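Local coordinates for putative exonuclease (PDB 3L0A), which is an uncharacterised zinc-binding protein of the PDDEXK nuclease-like clan, probably a hydrolase and possibly an exonuclease, at residues Met119-Met132 with Gly174-Gly186. Sequence-based numbering, arbitrary orientation. Where two conformers were deposited one is given.
Sequences MTGELFGAKWKIKM and GAVYQEIVRQNTG
The straight, flexible chain of selenomethionine Met119 runs alongside Asn184, SE 3.4 Å from ND2 and also touching Val181 CG2. Thr120 O accepts from Asn184 ND2 (3.2 Å), which also donates to Ile180 O, while a water joins Thr120 N to Asn184 OD1. Gly121 suits its place because Ile180 CD1 lies on its bare CA (3.8 Å), where a CB would collide with CD1 and Gln183 OE1. Glu122 presents its backbone to the Gln183 amide, which pairs with it like a neighbouring strand: Glu122 N donates to OE1 almost straight (171°), and NE2 donates to Glu122 O at 2.8 Å and to Glu179 OE2. With an alanine at Gln183, Glu122 N and O would probably lose these partners and Glu179 OE2 one donor. Leu123 lays CD2 on the aliphatic CG of Glu179, whose carboxylate Arg182 grips side-on. Strands 119-123 and 126-132 form a β-hairpin that helix 174-185 crosses nearly at right angles, α/β layering consistent with a PDDEXK-like core. Trp128 offers Val176 a broad apolar indole while NE1 donates to Leu123 O. Branched Ile130 sets CB over one Tyr177 face, a CH-pi contact; chi1 61° turns CG2 onto CD1 (3.6 Å). Selenomethionine Met132 lays CG by Tyr177 CD2 and pliant SE by Val181.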
loop_
_atom_site.group_PDB
_atom_site.type_symbol
_atom_site.label_atom_id
_atom_site.label_comp_id
_atom_site.label_asym_id
_atom_site.label_seq_id
_atom_site.Cartn_x
_atom_site.Cartn_y
_atom_site.Cartn_z
HETATM N N MSE A 119 37.763 -12.222 3.060
HETATM C CA MSE A 119 38.915 -11.696 3.837
HETATM C C MSE A 119 38.592 -11.759 5.335
HETATM O O MSE A 119 37.432 -11.919 5.710
HETATM C CB MSE A 119 39.251 -10.246 3.436
HETATM C CG MSE A 119 39.996 -10.118 2.143
HETATM SE SE MSE A 119 40.904 -8.441 2.002
HETATM C CE MSE A 119 41.567 -8.650 0.194
ATOM N N THR A 120 39.608 -11.620 6.181
ATOM C CA THR A 120 39.414 -11.788 7.627
ATOM C C THR A 120 40.171 -10.726 8.392
ATOM O O THR A 120 41.162 -10.200 7.879
ATOM C CB THR A 120 39.835 -13.224 8.056
ATOM O OG1 THR A 120 38.674 -14.057 8.018
ATOM C CG2 THR A 120 40.516 -13.296 9.469
ATOM N N GLY A 121 39.697 -10.416 9.606
ATOM C CA GLY A 121 40.333 -9.404 10.462
ATOM C C GLY A 121 39.942 -9.383 11.930
ATOM O O GLY A 121 39.227 -10.253 12.420
ATOM N N GLU A 122 40.454 -8.371 12.626
ATOM C CA GLU A 122 40.239 -8.174 14.070
ATOM C C GLU A 122 39.737 -6.749 14.243
ATOM O O GLU A 122 40.325 -5.819 13.701
ATOM C CB GLU A 122 41.549 -8.366 14.861
ATOM C CG GLU A 122 41.536 -7.874 16.347
ATOM C CD GLU A 122 41.596 -9.005 17.381
ATOM O OE1 GLU A 122 42.695 -9.553 17.612
ATOM O OE2 GLU A 122 40.549 -9.327 17.979
ATOM N N LEU A 123 38.645 -6.572 14.990
ATOM C CA LEU A 123 38.080 -5.235 15.260
ATOM C C LEU A 123 37.308 -5.204 16.555
ATOM O O LEU A 123 36.409 -6.021 16.771
ATOM C CB LEU A 123 37.075 -4.811 14.191
ATOM C CG LEU A 123 37.481 -3.881 13.066
ATOM C CD1 LEU A 123 36.206 -3.503 12.347
ATOM C CD2 LEU A 123 38.241 -2.649 13.550
ATOM N N PHE A 124 37.624 -4.229 17.395
ATOM C CA PHE A 124 36.808 -3.921 18.553
ATOM C C PHE A 124 36.465 -5.135 19.424
ATOM O O PHE A 124 35.382 -5.154 20.038
ATOM C CB PHE A 124 35.481 -3.271 18.124
ATOM C CG PHE A 124 35.616 -2.125 17.172
ATOM C CD1 PHE A 124 36.609 -1.177 17.320
ATOM C CD2 PHE A 124 34.683 -1.957 16.152
ATOM C CE1 PHE A 124 36.713 -0.111 16.434
ATOM C CE2 PHE A 124 34.764 -0.905 15.288
ATOM C CZ PHE A 124 35.783 0.023 15.425
ATOM N N GLY A 125 37.335 -6.145 19.473
ATOM C CA GLY A 125 37.116 -7.291 20.378
ATOM C C GLY A 125 37.055 -8.661 19.716
ATOM O O GLY A 125 37.531 -9.636 20.276
ATOM N N ALA A 126 36.508 -8.751 18.513
ATOM C CA ALA A 126 36.347 -10.058 17.854
ATOM C C ALA A 126 37.134 -10.160 16.550
ATOM O O ALA A 126 37.618 -9.160 16.005
ATOM C CB ALA A 126 34.840 -10.353 17.578
ATOM N N LYS A 127 37.232 -11.392 16.059
ATOM C CA LYS A 127 37.596 -11.648 14.679
ATOM C C LYS A 127 36.347 -11.323 13.839
ATOM O O LYS A 127 35.227 -11.531 14.313
ATOM C CB LYS A 127 37.969 -13.124 14.494
ATOM C CG LYS A 127 39.023 -13.663 15.436
ATOM C CD LYS A 127 39.374 -15.133 15.138
ATOM C CE LYS A 127 40.498 -15.259 14.098
ATOM N NZ LYS A 127 41.015 -16.668 13.928
ATOM N N TRP A 128 36.532 -10.817 12.614
ATOM C CA TRP A 128 35.433 -10.559 11.661
ATOM C C TRP A 128 35.664 -11.272 10.326
ATOM O O TRP A 128 36.773 -11.693 10.037
ATOM C CB TRP A 128 35.310 -9.067 11.362
ATOM C CG TRP A 128 34.788 -8.213 12.481
ATOM C CD1 TRP A 128 35.393 -7.976 13.681
ATOM C CD2 TRP A 128 33.581 -7.443 12.480
ATOM N NE1 TRP A 128 34.629 -7.129 14.443
ATOM C CE2 TRP A 128 33.510 -6.781 13.737
ATOM C CE3 TRP A 128 32.541 -7.267 11.556
ATOM C CZ2 TRP A 128 32.429 -5.945 14.101
ATOM C CZ3 TRP A 128 31.446 -6.436 11.910
ATOM C CH2 TRP A 128 31.410 -5.782 13.174
ATOM N N LYS A 129 34.612 -11.391 9.513
ATOM C CA LYS A 129 34.734 -11.880 8.134
ATOM C C LYS A 129 33.961 -10.979 7.185
ATOM O O LYS A 129 32.969 -10.412 7.567
ATOM C CB LYS A 129 34.185 -13.295 7.988
ATOM C CG LYS A 129 32.783 -13.516 8.533
ATOM C CD LYS A 129 32.405 -14.986 8.342
ATOM C CE LYS A 129 31.073 -15.393 9.006
ATOM N NZ LYS A 129 29.926 -15.386 8.049
ATOM N N ILE A 130 34.457 -10.854 5.959
ATOM C CA ILE A 130 33.750 -10.144 4.878
ATOM C C ILE A 130 33.834 -10.966 3.598
ATOM O O ILE A 130 34.723 -11.820 3.449
ATOM C CB ILE A 130 34.327 -8.727 4.626
ATOM C CG1 ILE A 130 35.803 -8.812 4.210
ATOM C CG2 ILE A 130 34.183 -7.828 5.894
ATOM C CD1 ILE A 130 36.225 -7.727 3.210
ATOM N N LYS A 131 32.904 -10.698 2.690
ATOM C CA LYS A 131 32.835 -11.331 1.380
ATOM C C LYS A 131 32.331 -10.265 0.398
ATOM O O LYS A 131 31.206 -9.800 0.519
ATOM C CB LYS A 131 31.895 -12.535 1.393
ATOM C CG LYS A 131 32.036 -13.392 0.164
ATOM C CD LYS A 131 31.353 -14.764 0.259
ATOM C CE LYS A 131 29.842 -14.616 0.224
ATOM N NZ LYS A 131 29.212 -15.786 -0.444
HETATM N N MSE A 132 33.157 -9.855 -0.555
HETATM C CA MSE A 132 32.879 -8.650 -1.365
HETATM C C MSE A 132 32.415 -9.049 -2.775
HETATM O O MSE A 132 32.989 -9.935 -3.391
HETATM C CB MSE A 132 34.151 -7.786 -1.453
HETATM C CG MSE A 132 34.791 -7.386 -0.119
HETATM SE SE MSE A 132 36.460 -6.383 -0.391
HETATM C CE MSE A 132 37.671 -7.906 -0.440
ATOM N N GLY A 174 30.112 -0.711 4.257
ATOM C CA GLY A 174 31.242 -0.098 3.606
ATOM C C GLY A 174 32.423 0.124 4.539
ATOM O O GLY A 174 33.546 -0.207 4.182
ATOM N N ALA A 175 32.139 0.649 5.739
ATOM C CA ALA A 175 33.155 0.958 6.751
ATOM C C ALA A 175 33.975 -0.241 7.171
ATOM O O ALA A 175 35.220 -0.133 7.264
ATOM C CB ALA A 175 32.550 1.605 7.956
ATOM N N VAL A 176 33.298 -1.365 7.394
ATOM C CA VAL A 176 33.942 -2.588 7.878
ATOM C C VAL A 176 34.727 -3.204 6.749
ATOM O O VAL A 176 35.931 -3.454 6.877
ATOM C CB VAL A 176 32.913 -3.606 8.393
ATOM C CG1 VAL A 176 33.550 -4.980 8.582
ATOM C CG2 VAL A 176 32.311 -3.110 9.685
ATOM N N TYR A 177 34.070 -3.365 5.609
ATOM C CA TYR A 177 34.732 -3.890 4.410
ATOM C C TYR A 177 36.057 -3.149 4.145
ATOM O O TYR A 177 37.089 -3.784 4.032
ATOM C CB TYR A 177 33.807 -3.782 3.188
ATOM C CG TYR A 177 32.727 -4.866 3.053
ATOM C CD1 TYR A 177 32.120 -5.444 4.163
ATOM C CD2 TYR A 177 32.287 -5.269 1.807
ATOM C CE1 TYR A 177 31.162 -6.418 4.033
ATOM C CE2 TYR A 177 31.323 -6.252 1.669
ATOM C CZ TYR A 177 30.751 -6.818 2.799
ATOM O OH TYR A 177 29.759 -7.772 2.667
ATOM N N GLN A 178 36.011 -1.812 4.105
ATOM C CA GLN A 178 37.187 -0.949 3.923
ATOM C C GLN A 178 38.320 -1.224 4.918
ATOM O O GLN A 178 39.512 -1.364 4.534
ATOM C CB GLN A 178 36.766 0.526 4.054
ATOM C CG GLN A 178 37.852 1.581 3.691
ATOM C CD GLN A 178 37.338 3.023 3.792
ATOM O OE1 GLN A 178 36.922 3.468 4.863
ATOM N NE2 GLN A 178 37.359 3.751 2.661
ATOM N N GLU A 179 37.959 -1.249 6.192
ATOM C CA GLU A 179 38.898 -1.459 7.274
ATOM C C GLU A 179 39.518 -2.842 7.237
ATOM O O GLU A 179 40.722 -2.953 7.454
ATOM C CB GLU A 179 38.212 -1.209 8.630
ATOM C CG GLU A 179 38.959 -1.664 9.895
ATOM C CD GLU A 179 40.366 -1.091 10.044
ATOM O OE1 GLU A 179 40.717 -0.072 9.388
ATOM O OE2 GLU A 179 41.136 -1.671 10.850
ATOM N N ILE A 180 38.738 -3.890 6.982
ATOM C CA ILE A 180 39.295 -5.256 6.936
ATOM C C ILE A 180 40.264 -5.418 5.764
ATOM O O ILE A 180 41.337 -5.981 5.948
ATOM C CB ILE A 180 38.219 -6.367 6.931
ATOM C CG1 ILE A 180 37.343 -6.275 8.194
ATOM C CG2 ILE A 180 38.828 -7.752 6.895
ATOM C CD1 ILE A 180 38.068 -6.565 9.497
ATOM N N VAL A 181 39.910 -4.893 4.583
ATOM C CA VAL A 181 40.847 -4.826 3.441
ATOM C C VAL A 181 42.126 -4.081 3.871
ATOM O O VAL A 181 43.255 -4.482 3.536
ATOM C CB VAL A 181 40.194 -4.139 2.175
ATOM C CG1 VAL A 181 41.194 -3.897 1.057
ATOM C CG2 VAL A 181 38.954 -4.957 1.620
ATOM N N ARG A 182 41.955 -3.013 4.636
ATOM C CA ARG A 182 43.098 -2.254 5.059
ATOM C C ARG A 182 44.001 -3.084 5.953
ATOM O O ARG A 182 45.181 -2.904 5.903
ATOM C CB ARG A 182 42.693 -0.970 5.768
ATOM C CG ARG A 182 43.866 0.008 5.958
ATOM C CD ARG A 182 43.542 1.123 6.962
ATOM N NE ARG A 182 43.242 0.548 8.261
ATOM C CZ ARG A 182 44.145 0.056 9.104
ATOM N NH1 ARG A 182 45.443 0.089 8.826
ATOM N NH2 ARG A 182 43.753 -0.467 10.253
ATOM N N GLN A 183 43.460 -3.997 6.754
ATOM C CA GLN A 183 44.306 -4.830 7.628
ATOM C C GLN A 183 45.014 -5.969 6.872
ATOM O O GLN A 183 45.972 -6.538 7.377
ATOM C CB GLN A 183 43.487 -5.446 8.765
ATOM C CG GLN A 183 42.774 -4.463 9.677
ATOM C CD GLN A 183 41.943 -5.162 10.729
ATOM O OE1 GLN A 183 42.004 -6.377 10.871
ATOM N NE2 GLN A 183 41.157 -4.398 11.472
ATOM N N ASN A 184 44.519 -6.310 5.680
ATOM C CA ASN A 184 45.141 -7.330 4.826
ATOM C C ASN A 184 46.069 -6.694 3.811
ATOM O O ASN A 184 47.117 -7.224 3.540
ATOM C CB ASN A 184 44.078 -8.119 4.043
ATOM C CG ASN A 184 43.280 -9.084 4.913
ATOM O OD1 ASN A 184 43.757 -10.158 5.287
ATOM N ND2 ASN A 184 42.053 -8.721 5.203
ATOM N N THR A 185 45.651 -5.566 3.243
ATOM C CA THR A 185 46.360 -4.933 2.130
ATOM C C THR A 185 47.253 -3.744 2.471
ATOM O O THR A 185 48.178 -3.475 1.731
ATOM C CB THR A 185 45.373 -4.418 1.064
ATOM O OG1 THR A 185 44.892 -5.535 0.327
ATOM C CG2 THR A 185 46.050 -3.455 0.066
ATOM N N GLY A 186 46.917 -2.999 3.527
ATOM C CA GLY A 186 47.526 -1.695 3.814
ATOM C C GLY A 186 46.824 -0.545 3.096
ATOM O O GLY A 186 46.978 0.627 3.493
HETATM O O HOH W 1 42.009 -12.380 5.385
HETATM O O HOH W 2 30.048 -10.190 4.176
#